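Long-range contacts in ORF 37 (Human herpesvirus 8 type M, PDB 3FHD), which cleaves DNA as an endonuclease and exonuclease, processing branched viral DNA intermediates so that unit-length linear genomes can be packaged: residues K210-A214 with L242-A246; Y265-C269 with Y395-V399. Residue numbers count along the deposited sequence, not the author numbering.

Contact 1 (K210-A214 with L242-A246); sequences KTLLA and LDFAA. With MG (magnesium ion), chain E.
In this PD-(D/E)XK nuclease core, a helix packs against the edge strand that follows the metal-binding aspartate. Residues 210-214 are regular α-helix, with A214 N hydrogen-bonded to K210 O at 2.9 Å; in 242-246, D243 is turned (phi/psi -82/-49) before F244 and A245 extend as strand. CA atoms lie closest at K210-F244 (6.5 Å) and A214-A246 (7.8 Å). Apolar packing centres on F244, a t rotamer aimed at the helix: L213 CB sits over one ring face, 3.9 Å from the F244 ring centroid in a CH-pi contact, and A214 CB meets F244 CE1 at 3.8 Å. The polar part belongs to K210, whose side chain, m at chi1 and then extended, brings NZ 3.1 Å from D243 O as hydrogen-bond donor. The acceptor belongs to a magnesium ligand: D243 OD2 binds the ion at 2.4 Å, with E266 and I267 completing the protein ligands. One water accepts from K210 NZ (3.0 Å) and donates a weak bond to D243 OD1 (3.3 Å).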
ATOM      1  N   LYS A 210      -1.150  10.596  -9.237  1.00 19.65           N
ATOM      2  CA  LYS A 210      -0.766  11.380  -8.032  1.00 21.09           C
ATOM      3  C   LYS A 210      -0.772  12.861  -8.325  1.00 20.28           C
ATOM      4  O   LYS A 210      -1.316  13.646  -7.538  1.00 19.72           O
ATOM      5  CB  LYS A 210       0.641  11.035  -7.524  1.00 22.06           C
ATOM      6  CG  LYS A 210       0.772   9.685  -6.937  1.00 26.75           C
ATOM      7  CD  LYS A 210       2.060   9.499  -6.140  1.00 32.49           C
ATOM      8  CE  LYS A 210       2.331   7.991  -6.080  1.00 33.55           C
ATOM      9  NZ  LYS A 210       3.280   7.533  -5.035  1.00 39.79           N
ATOM     10  N   THR A 211      -0.151  13.248  -9.443  1.00 20.54           N
ATOM     11  CA  THR A 211      -0.155  14.668  -9.874  1.00 21.56           C
ATOM     12  C   THR A 211      -1.558  15.262 -10.049  1.00 20.57           C
ATOM     13  O   THR A 211      -1.797  16.417  -9.661  1.00 20.75           O
ATOM     14  CB  THR A 211       0.662  14.894 -11.155  1.00 21.10           C
ATOM     15  OG1 THR A 211       1.955  14.309 -10.984  1.00 25.46           O
ATOM     16  CG2 THR A 211       0.856  16.415 -11.418  1.00 22.73           C
ATOM     17  N   LEU A 212      -2.464  14.491 -10.648  1.00 19.93           N
ATOM     18  CA  LEU A 212      -3.879  14.875 -10.771  1.00 19.95           C
ATOM     19  C   LEU A 212      -4.573  15.111  -9.428  1.00 20.18           C
ATOM     20  O   LEU A 212      -5.284  16.118  -9.263  1.00 20.10           O
ATOM     21  CB  LEU A 212      -4.659  13.833 -11.577  1.00 20.05           C
ATOM     22  CG  LEU A 212      -4.327  13.671 -13.071  1.00 21.11           C
ATOM     23  CD1 LEU A 212      -4.848  12.344 -13.624  1.00 22.77           C
ATOM     24  CD2 LEU A 212      -4.881  14.850 -13.888  1.00 21.00           C
ATOM     25  N   LEU A 213      -4.379  14.191  -8.482  1.00 19.44           N
ATOM     26  CA  LEU A 213      -4.948  14.315  -7.139  1.00 19.60           C
ATOM     27  C   LEU A 213      -4.403  15.559  -6.436  1.00 20.47           C
ATOM     28  O   LEU A 213      -5.159  16.391  -5.921  1.00 19.44           O
ATOM     29  CB  LEU A 213      -4.656  13.027  -6.314  1.00 19.59           C
ATOM     30  CG  LEU A 213      -5.293  11.729  -6.845  1.00 17.88           C
ATOM     31  CD1 LEU A 213      -4.894  10.434  -6.067  1.00 19.09           C
ATOM     32  CD2 LEU A 213      -6.819  11.876  -6.908  1.00 16.00           C
ATOM     33  N   ALA A 214      -3.077  15.693  -6.448  1.00 21.03           N
ATOM     34  CA  ALA A 214      -2.384  16.793  -5.775  1.00 21.97           C
ATOM     35  C   ALA A 214      -2.741  18.179  -6.352  1.00 22.43           C
ATOM     36  O   ALA A 214      -3.090  19.120  -5.612  1.00 22.48           O
ATOM     37  CB  ALA A 214      -0.879  16.543  -5.847  1.00 22.10           C
ATOM     38  N   LEU A 242       1.621   3.732   1.271  1.00 20.25           N
ATOM     39  CA  LEU A 242       0.488   4.409   0.709  1.00 19.73           C
ATOM     40  C   LEU A 242       0.868   5.075  -0.606  1.00 18.91           C
ATOM     41  O   LEU A 242       2.016   5.455  -0.789  1.00 19.09           O
ATOM     42  CB  LEU A 242      -0.022   5.464   1.673  1.00 18.15           C
ATOM     43  CG  LEU A 242      -0.410   5.037   3.119  1.00 20.13           C
ATOM     44  CD1 LEU A 242      -0.809   6.247   3.937  1.00 17.90           C
ATOM     45  CD2 LEU A 242      -1.541   3.994   3.135  1.00 19.36           C
ATOM     46  N   ASP A 243      -0.100   5.242  -1.496  1.00 19.05           N
ATOM     47  CA  ASP A 243       0.199   5.936  -2.761  1.00 18.03           C
ATOM     48  C   ASP A 243       0.159   7.456  -2.562  1.00 18.20           C
ATOM     49  O   ASP A 243       1.069   8.153  -3.004  1.00 19.23           O
ATOM     50  CB  ASP A 243      -0.792   5.529  -3.861  1.00 18.06           C
ATOM     51  CG  ASP A 243      -0.713   4.055  -4.213  1.00 21.97           C
ATOM     52  OD1 ASP A 243       0.259   3.387  -3.821  1.00 24.12           O
ATOM     53  OD2 ASP A 243      -1.617   3.561  -4.893  1.00 21.10           O
ATOM     54  N   PHE A 244      -0.903   7.964  -1.944  1.00 16.82           N
ATOM     55  CA  PHE A 244      -1.123   9.416  -1.809  1.00 16.81           C
ATOM     56  C   PHE A 244      -2.032   9.727  -0.630  1.00 17.33           C
ATOM     57  O   PHE A 244      -2.966   8.976  -0.378  1.00 16.75           O
ATOM     58  CB  PHE A 244      -1.808   9.916  -3.095  1.00 16.40           C
ATOM     59  CG  PHE A 244      -2.150  11.380  -3.078  1.00 18.32           C
ATOM     60  CD1 PHE A 244      -1.190  12.339  -3.356  1.00 20.34           C
ATOM     61  CD2 PHE A 244      -3.439  11.802  -2.770  1.00 16.00           C
ATOM     62  CE1 PHE A 244      -1.540  13.733  -3.325  1.00 18.65           C
ATOM     63  CE2 PHE A 244      -3.776  13.162  -2.721  1.00 18.66           C
ATOM     64  CZ  PHE A 244      -2.831  14.120  -3.014  1.00 19.73           C
ATOM     65  N   ALA A 245      -1.792  10.854   0.062  1.00 17.59           N
ATOM     66  CA  ALA A 245      -2.706  11.324   1.099  1.00 19.46           C
ATOM     67  C   ALA A 245      -2.787  12.836   1.095  1.00 20.24           C
ATOM     68  O   ALA A 245      -1.786  13.543   0.841  1.00 20.07           O
ATOM     69  CB  ALA A 245      -2.296  10.807   2.462  1.00 19.03           C
ATOM     70  N   ALA A 246      -3.984  13.327   1.365  1.00 21.80           N
ATOM     71  CA  ALA A 246      -4.204  14.767   1.518  1.00 23.63           C
ATOM     72  C   ALA A 246      -4.427  15.082   3.005  1.00 25.74           C
ATOM     73  O   ALA A 246      -4.978  14.255   3.745  1.00 25.33           O
ATOM     74  CB  ALA A 246      -5.398  15.208   0.652  1.00 24.13           C
TER
HETATM   75 MG    MG E 490      -1.415   1.665  -6.342  1.00 21.55          MG
HETATM   76  O   HOH W   1       2.979   4.568  -5.292  1.00 41.15           O

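Contact 2 (Y265-C269 with Y395-V399); sequences YEIKC and YFYQV. With MG (magnesium ion), chain E; SO4 (sulfate ion), chain B.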
ATOM      1  N   TYR A 265      -5.644   7.841  -0.491  1.00 16.95           N
ATOM      2  CA  TYR A 265      -5.989   7.272  -1.812  1.00 17.29           C
ATOM      3  C   TYR A 265      -5.057   6.130  -2.273  1.00 16.53           C
ATOM      4  O   TYR A 265      -3.823   6.270  -2.224  1.00 17.16           O
ATOM      5  CB  TYR A 265      -5.982   8.350  -2.922  1.00 17.40           C
ATOM      6  CG  TYR A 265      -6.903   9.546  -2.748  1.00 18.78           C
ATOM      7  CD1 TYR A 265      -7.994   9.739  -3.595  1.00 16.21           C
ATOM      8  CD2 TYR A 265      -6.644  10.521  -1.768  1.00 17.98           C
ATOM      9  CE1 TYR A 265      -8.828  10.865  -3.441  1.00 21.00           C
ATOM     10  CE2 TYR A 265      -7.452  11.641  -1.623  1.00 19.58           C
ATOM     11  CZ  TYR A 265      -8.542  11.807  -2.455  1.00 19.28           C
ATOM     12  OH  TYR A 265      -9.356  12.902  -2.295  1.00 21.71           O
ATOM     13  N   GLU A 266      -5.653   4.998  -2.644  1.00 16.33           N
ATOM     14  CA  GLU A 266      -4.961   3.927  -3.328  1.00 17.73           C
ATOM     15  C   GLU A 266      -5.173   4.130  -4.856  1.00 17.95           C
ATOM     16  O   GLU A 266      -6.296   4.174  -5.308  1.00 18.78           O
ATOM     17  CB  GLU A 266      -5.503   2.577  -2.859  1.00 18.48           C
ATOM     18  CG  GLU A 266      -4.984   1.359  -3.609  1.00 20.00           C
ATOM     19  CD  GLU A 266      -3.447   1.248  -3.667  1.00 24.66           C
ATOM     20  OE1 GLU A 266      -2.714   1.497  -2.662  1.00 24.28           O
ATOM     21  OE2 GLU A 266      -2.970   0.846  -4.739  1.00 26.70           O
ATOM     22  N   ILE A 267      -4.087   4.233  -5.611  1.00 16.65           N
ATOM     23  CA  ILE A 267      -4.163   4.579  -7.043  1.00 18.83           C
ATOM     24  C   ILE A 267      -4.079   3.308  -7.900  1.00 18.88           C
ATOM     25  O   ILE A 267      -3.235   2.469  -7.643  1.00 17.40           O
ATOM     26  CB  ILE A 267      -3.050   5.599  -7.410  1.00 19.91           C
ATOM     27  CG1 ILE A 267      -3.367   6.963  -6.802  1.00 20.71           C
ATOM     28  CG2 ILE A 267      -2.832   5.702  -8.967  1.00 18.30           C
ATOM     29  CD1 ILE A 267      -2.180   7.856  -6.650  1.00 22.99           C
ATOM     30  N   LYS A 268      -4.986   3.140  -8.877  1.00 20.13           N
ATOM     31  CA  LYS A 268      -4.923   2.010  -9.842  1.00 21.35           C
ATOM     32  C   LYS A 268      -5.029   2.580 -11.266  1.00 22.22           C
ATOM     33  O   LYS A 268      -5.666   3.604 -11.455  1.00 23.29           O
ATOM     34  CB  LYS A 268      -6.099   1.030  -9.640  1.00 21.29           C
ATOM     35  CG  LYS A 268      -6.192   0.426  -8.236  1.00 21.64           C
ATOM     36  CD  LYS A 268      -4.948  -0.433  -7.977  1.00 24.67           C
ATOM     37  CE  LYS A 268      -4.950  -0.948  -6.543  1.00 25.16           C
ATOM     38  NZ  LYS A 268      -3.654  -1.568  -6.193  1.00 23.75           N
ATOM     39  N   CYS A 269      -4.398   1.953 -12.239  1.00 22.20           N
ATOM     40  CA  CYS A 269      -4.571   2.382 -13.635  1.00 24.65           C
ATOM     41  C   CYS A 269      -5.200   1.262 -14.425  1.00 25.43           C
ATOM     42  O   CYS A 269      -4.903   0.080 -14.164  1.00 26.90           O
ATOM     43  CB  CYS A 269      -3.239   2.820 -14.232  1.00 24.42           C
ATOM     44  SG  CYS A 269      -2.406   4.082 -13.293  1.00 29.32           S
ATOM     45  N   TYR A 395      -8.766  -5.331  -3.977  1.00 19.85           N
ATOM     46  CA  TYR A 395      -8.495  -3.908  -3.698  1.00 19.99           C
ATOM     47  C   TYR A 395      -9.247  -3.400  -2.466  1.00 18.18           C
ATOM     48  O   TYR A 395      -8.772  -2.484  -1.792  1.00 18.23           O
ATOM     49  CB  TYR A 395      -8.772  -2.978  -4.881  1.00 21.13           C
ATOM     50  CG  TYR A 395      -7.936  -3.270  -6.114  1.00 24.47           C
ATOM     51  CD1 TYR A 395      -6.797  -4.079  -6.038  1.00 24.75           C
ATOM     52  CD2 TYR A 395      -8.256  -2.715  -7.336  1.00 27.79           C
ATOM     53  CE1 TYR A 395      -6.041  -4.371  -7.147  1.00 26.17           C
ATOM     54  CE2 TYR A 395      -7.465  -3.004  -8.491  1.00 28.20           C
ATOM     55  CZ  TYR A 395      -6.368  -3.823  -8.359  1.00 26.70           C
ATOM     56  OH  TYR A 395      -5.574  -4.131  -9.447  1.00 29.39           O
ATOM     57  N   PHE A 396     -10.398  -3.989  -2.187  1.00 17.50           N
ATOM     58  CA  PHE A 396     -11.120  -3.693  -0.967  1.00 16.38           C
ATOM     59  C   PHE A 396     -10.305  -4.062   0.279  1.00 15.94           C
ATOM     60  O   PHE A 396     -10.161  -3.245   1.195  1.00 15.40           O
ATOM     61  CB  PHE A 396     -12.519  -4.342  -0.931  1.00 16.98           C
ATOM     62  CG  PHE A 396     -13.242  -4.077   0.351  1.00 15.92           C
ATOM     63  CD1 PHE A 396     -13.942  -2.861   0.537  1.00 17.19           C
ATOM     64  CD2 PHE A 396     -13.222  -5.009   1.393  1.00 14.92           C
ATOM     65  CE1 PHE A 396     -14.602  -2.600   1.747  1.00 15.54           C
ATOM     66  CE2 PHE A 396     -13.908  -4.742   2.606  1.00 18.40           C
ATOM     67  CZ  PHE A 396     -14.576  -3.544   2.773  1.00 16.05           C
ATOM     68  N   TYR A 397      -9.743  -5.266   0.267  1.00 15.86           N
ATOM     69  CA  TYR A 397      -8.876  -5.793   1.317  1.00 16.32           C
ATOM     70  C   TYR A 397      -7.565  -4.976   1.441  1.00 16.22           C
ATOM     71  O   TYR A 397      -7.052  -4.800   2.525  1.00 14.36           O
ATOM     72  CB  TYR A 397      -8.495  -7.237   0.954  1.00 17.00           C
ATOM     73  CG  TYR A 397      -9.589  -8.205   1.288  1.00 19.01           C
ATOM     74  CD1 TYR A 397      -9.502  -9.012   2.425  1.00 21.33           C
ATOM     75  CD2 TYR A 397     -10.748  -8.280   0.502  1.00 20.01           C
ATOM     76  CE1 TYR A 397     -10.537  -9.915   2.759  1.00 21.87           C
ATOM     77  CE2 TYR A 397     -11.803  -9.158   0.842  1.00 21.74           C
ATOM     78  CZ  TYR A 397     -11.680  -9.969   1.978  1.00 21.28           C
ATOM     79  OH  TYR A 397     -12.692 -10.856   2.328  1.00 23.23           O
ATOM     80  N   GLN A 398      -7.006  -4.567   0.313  1.00 16.21           N
ATOM     81  CA  GLN A 398      -5.811  -3.700   0.318  1.00 16.96           C
ATOM     82  C   GLN A 398      -6.018  -2.385   1.076  1.00 16.53           C
ATOM     83  O   GLN A 398      -5.207  -2.036   1.927  1.00 15.32           O
ATOM     84  CB  GLN A 398      -5.336  -3.429  -1.129  1.00 16.50           C
ATOM     85  CG  GLN A 398      -4.169  -2.439  -1.198  1.00 17.82           C
ATOM     86  CD  GLN A 398      -3.453  -2.473  -2.537  1.00 19.20           C
ATOM     87  OE1 GLN A 398      -4.086  -2.664  -3.591  1.00 19.89           O
ATOM     88  NE2 GLN A 398      -2.126  -2.319  -2.503  1.00 20.10           N
ATOM     89  N   VAL A 399      -7.109  -1.675   0.785  1.00 17.10           N
ATOM     90  CA  VAL A 399      -7.381  -0.398   1.443  1.00 17.40           C
ATOM     91  C   VAL A 399      -7.774  -0.651   2.909  1.00 17.20           C
ATOM     92  O   VAL A 399      -7.514   0.183   3.782  1.00 17.76           O
ATOM     93  CB  VAL A 399      -8.460   0.426   0.674  1.00 18.41           C
ATOM     94  CG1 VAL A 399      -8.670   1.791   1.343  1.00 17.91           C
ATOM     95  CG2 VAL A 399      -8.040   0.631  -0.786  1.00 19.27           C
TER
HETATM   96 MG    MG E 490      -1.415   1.665  -6.342  1.00 21.55          MG
HETATM   97  S   SO4 B 487       1.806  -2.387  -0.218  1.00 24.06           S
HETATM   98  O1  SO4 B 487       1.918  -3.833  -0.323  1.00 20.40           O
HETATM   99  O2  SO4 B 487       0.973  -1.895  -1.320  1.00 23.18           O
HETATM  100  O3  SO4 B 487       1.171  -2.124   1.057  1.00 19.67           O
HETATM  101  O4  SO4 B 487       3.120  -1.798  -0.163  1.00 26.72           O
HETATM  102  O   HOH W   2      -2.496  -3.525  -8.059  1.00 36.24           O
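K268 lays the outer part of its side chain across one face of the Y395 ring, its CE 3.5 Å from the ring centroid of Y395 and only 4° off the normal, a CH-pi contact. NZ, 4.2 Å from the same ring centroid of Y395, adds a cation-pi interaction. E266 and K268 are the acidic residue and lysine of the (D/E)XK signature of this nuclease superfamily, carried on strand 262-269 and facing helix 394-412. The two short segments cross at 147° between their N-to-C directions, roughly antiparallel, with their axes 10.1 Å apart at closest approach. Strand alternation turns E266 and K268 toward the helix, while I267 between them points to the other side, where helix 203-217 covers it.

The lysine ammonium group gathers several partners. K268 NZ forms a salt bridge with E266 OE2 (2.9 Å) and donates to Q398 OE1, also at 2.9 Å, so Q398 ties the charged pair to the helix. Beside these polar groups, E266 CB packs on V399 CG2 at 3.8 Å, where the CA atoms of E266 and V399 are 6.9 Å apart. Further along the same helix, Q402 NE2 hydrogen-bonds to the other carboxylate oxygen, OE1, of E266.

Magnesium is held by E266 OE2 and by the backbone oxygen I267 O, each at 2.4 Å, and by D243. E266 OE2 thus serves metal and lysine together. On its other amide atom, Q398 NE2, the glutamine makes a weak hydrogen bond of 3.3 Å to O2 of a sulfate ion, probably from the crystallisation liquor.

Overall arrangement
After a run of helices, the chain reaches helix 203-217, and contact 1 closes a loop of 27 residues when the chain returns to it at 242-246. The chain then enters strand 262-269, and contact 2 closes a much longer loop of 125 residues at helix 394-412. The loops follow in series, neither nesting nor crossing. They join through the sheet: strands 244-245 and 262-269 are antiparallel neighbours, with F244 O 2.9 Å from Y265 N. Helix 203-217 and helix 394-412 are thereby both tied to this edge of the sheet. Both contacts contribute magnesium ligands, and D243 OD2 also lies 2.7 Å from I267 N, probably hydrogen-bonded.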